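Local coordinates for protein 11S globulin (Wrightia tinctoria, PDB 5WXU) that probably serves as a seed storage protein, a nutrient reservoir that assembles as a hexamer, and binds the plant hormone auxin (indole-3-acetic acid), at residues T123-H128 with R145-K150. Sequence-based numbering, arbitrary orientation. Where two conformers were deposited one is given.
Unlike the reference sequence in segment 145-150: Q147 (reference Arg).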
loop_
_atom_site.group_PDB
_atom_site.type_symbol
_atom_site.label_atom_id
_atom_site.label_comp_id
_atom_site.label_asym_id
_atom_site.label_seq_id
_atom_site.Cartn_x
_atom_site.Cartn_y
_atom_site.Cartn_z
ATOM N N THR B 123 17.619 24.713 1.211
ATOM C CA THR B 123 17.081 25.265 2.441
ATOM C C THR B 123 18.098 25.646 3.537
ATOM O O THR B 123 17.681 26.043 4.629
ATOM C CB THR B 123 16.048 24.297 3.087
ATOM O OG1 THR B 123 16.684 23.116 3.517
ATOM C CG2 THR B 123 15.007 23.926 2.115
ATOM N N PHE B 124 19.381 25.458 3.273
ATOM C CA PHE B 124 20.436 25.953 4.173
ATOM C C PHE B 124 20.929 27.248 3.496
ATOM O O PHE B 124 21.504 27.201 2.422
ATOM C CB PHE B 124 21.543 24.928 4.338
ATOM C CG PHE B 124 21.354 23.981 5.520
ATOM C CD1 PHE B 124 20.083 23.458 5.826
ATOM C CD2 PHE B 124 22.446 23.470 6.193
ATOM C CE1 PHE B 124 19.917 22.549 6.851
ATOM C CE2 PHE B 124 22.271 22.580 7.237
ATOM C CZ PHE B 124 20.988 22.099 7.572
ATOM N N GLN B 125 20.601 28.375 4.088
ATOM C CA GLN B 125 20.684 29.671 3.435
ATOM C C GLN B 125 21.511 30.705 4.226
ATOM O O GLN B 125 21.329 30.860 5.443
ATOM C CB GLN B 125 19.303 30.224 3.257
ATOM C CG GLN B 125 18.305 29.211 2.684
ATOM C CD GLN B 125 16.883 29.569 3.015
ATOM O OE1 GLN B 125 16.295 30.415 2.340
ATOM N NE2 GLN B 125 16.278 28.860 4.006
ATOM N N SER B 126 22.396 31.370 3.525
ATOM C CA SER B 126 23.047 32.559 4.171
ATOM C C SER B 126 23.102 33.691 3.180
ATOM O O SER B 126 23.628 33.537 2.062
ATOM C CB SER B 126 24.409 32.206 4.658
ATOM O OG SER B 126 25.063 33.361 5.126
ATOM N N PHE B 127 22.565 34.840 3.588
ATOM C CA PHE B 127 22.519 36.006 2.719
ATOM C C PHE B 127 23.601 37.060 3.090
ATOM O O PHE B 127 23.514 38.209 2.617
ATOM C CB PHE B 127 21.070 36.556 2.730
ATOM C CG PHE B 127 20.081 35.557 2.207
ATOM C CD1 PHE B 127 19.855 35.432 0.848
ATOM C CD2 PHE B 127 19.422 34.675 3.078
ATOM C CE1 PHE B 127 18.979 34.454 0.366
ATOM C CE2 PHE B 127 18.552 33.685 2.593
ATOM C CZ PHE B 127 18.344 33.568 1.230
ATOM N N HIS B 128 24.634 36.639 3.850
ATOM C CA HIS B 128 25.792 37.486 4.289
ATOM C C HIS B 128 27.144 36.750 4.176
ATOM O O HIS B 128 27.169 35.527 4.284
ATOM C CB HIS B 128 25.634 37.894 5.765
ATOM C CG HIS B 128 24.343 38.595 6.067
ATOM N ND1 HIS B 128 23.280 37.973 6.697
ATOM C CD2 HIS B 128 23.939 39.866 5.812
ATOM C CE1 HIS B 128 22.287 38.836 6.832
ATOM N NE2 HIS B 128 22.661 39.991 6.309
ATOM N N ARG B 145 28.240 33.574 1.864
ATOM C CA ARG B 145 26.987 33.940 1.183
ATOM C C ARG B 145 26.667 32.848 0.142
ATOM O O ARG B 145 27.319 32.734 -0.867
ATOM C CB ARG B 145 27.039 35.321 0.534
ATOM C CG ARG B 145 25.686 35.811 0.032
ATOM C CD ARG B 145 25.655 37.181 -0.675
ATOM N NE ARG B 145 25.871 37.121 -2.131
ATOM C CZ ARG B 145 27.065 37.186 -2.730
ATOM N NH1 ARG B 145 28.194 37.344 -2.019
ATOM N NH2 ARG B 145 27.133 37.097 -4.060
ATOM N N ASP B 146 25.667 32.023 0.410
ATOM C CA ASP B 146 25.450 30.796 -0.443
ATOM C C ASP B 146 24.140 30.151 0.006
ATOM O O ASP B 146 23.597 30.496 1.050
ATOM C CB ASP B 146 26.559 29.773 -0.192
ATOM C CG ASP B 146 26.579 28.606 -1.210
ATOM O OD1 ASP B 146 25.945 28.729 -2.298
ATOM O OD2 ASP B 146 27.286 27.631 -0.918
ATOM N N GLN B 147 23.587 29.320 -0.853
ATOM C CA GLN B 147 22.419 28.535 -0.452
ATOM C C GLN B 147 22.736 27.155 -0.971
ATOM O O GLN B 147 23.154 27.033 -2.115
ATOM C CB GLN B 147 21.180 29.050 -1.140
ATOM C CG GLN B 147 20.679 30.393 -0.683
ATOM C CD GLN B 147 19.808 31.001 -1.747
ATOM O OE1 GLN B 147 19.159 30.281 -2.543
ATOM N NE2 GLN B 147 19.842 32.323 -1.839
ATOM N N HIS B 148 22.498 26.139 -0.175
ATOM C CA HIS B 148 22.673 24.779 -0.624
ATOM C C HIS B 148 21.662 23.840 0.059
ATOM O O HIS B 148 20.948 24.284 0.933
ATOM C CB HIS B 148 24.153 24.301 -0.495
ATOM C CG HIS B 148 24.753 24.443 0.860
ATOM N ND1 HIS B 148 24.392 23.634 1.912
ATOM C CD2 HIS B 148 25.706 25.293 1.334
ATOM C CE1 HIS B 148 25.088 23.993 2.991
ATOM N NE2 HIS B 148 25.901 24.984 2.662
ATOM N N GLN B 149 21.637 22.562 -0.300
ATOM C CA GLN B 149 20.751 21.669 0.445
ATOM C C GLN B 149 21.340 21.345 1.813
ATOM O O GLN B 149 22.562 21.469 2.025
ATOM C CB GLN B 149 20.441 20.416 -0.377
ATOM C CG GLN B 149 19.501 20.721 -1.558
ATOM C CD GLN B 149 19.118 19.507 -2.379
ATOM O OE1 GLN B 149 19.419 18.391 -2.027
ATOM N NE2 GLN B 149 18.388 19.737 -3.453
ATOM N N LYS B 150 20.488 20.793 2.675
ATOM C CA LYS B 150 20.897 20.369 3.994
ATOM C C LYS B 150 22.095 19.473 3.938
ATOM O O LYS B 150 22.174 18.556 3.115
ATOM C CB LYS B 150 19.812 19.590 4.733
ATOM C CG LYS B 150 20.427 18.789 5.883
ATOM C CD LYS B 150 19.421 18.046 6.700
ATOM C CE LYS B 150 19.978 17.507 8.017
ATOM N NZ LYS B 150 20.928 18.278 8.885
HETATM O O HOH W 1 17.734 21.519 1.681
HETATM O O HOH W 2 22.583 33.312 -0.810
#
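Two antiparallel strands of the N-terminal cupin domain pair here, 124-126 against 146-148, with a classic beta bulge where T123 and F124 both face H148. Four backbone hydrogen bonds hold the ladder, two between F124 and H148 and two between S126 and D146. S126 N lies 2.9 Å from D146 O, nearly along the D146 C=O axis.

The tight part lies around F124. K150 sits over one face of its ring, with CA 3.7 Å from the ring centroid in a CH-pi contact. The K150 chain then runs alongside, CB 3.6 Å from F124 CE1. H148 crosses obliquely, its CE1 3.9 Å from F124 CB. H148 takes the crowded rotamer, CG between backbone N and carbonyl carbon (chi1 54°). Its NE2 is hydrogen-bonded to V268 N. An alanine at F124 would remove the ring face under K150 CA and would probably loosen the packing against H148 and P270. On this same face, D146 OD2 accepts from L431 N of a third subunit, and OD1 forms a salt bridge with K449 of that subunit.

The face of Q125 and Q147 is looser within the pair. F127 and Q147, both partly exposed, cross obliquely, with ring and amide planes 48° apart and Q147 NE2 3.2 Å from F127 CE1. Water bridges Q147 NE2 to S126 O. Q125 OE1 accepts hydrogen bonds from I455 N and R422 NH1, both of a second subunit. On the tight side, both ring nitrogens of H148 are engaged: ND1 donates to Q149 O at 2.8 Å, almost straight at 172°, from above the carbonyl plane.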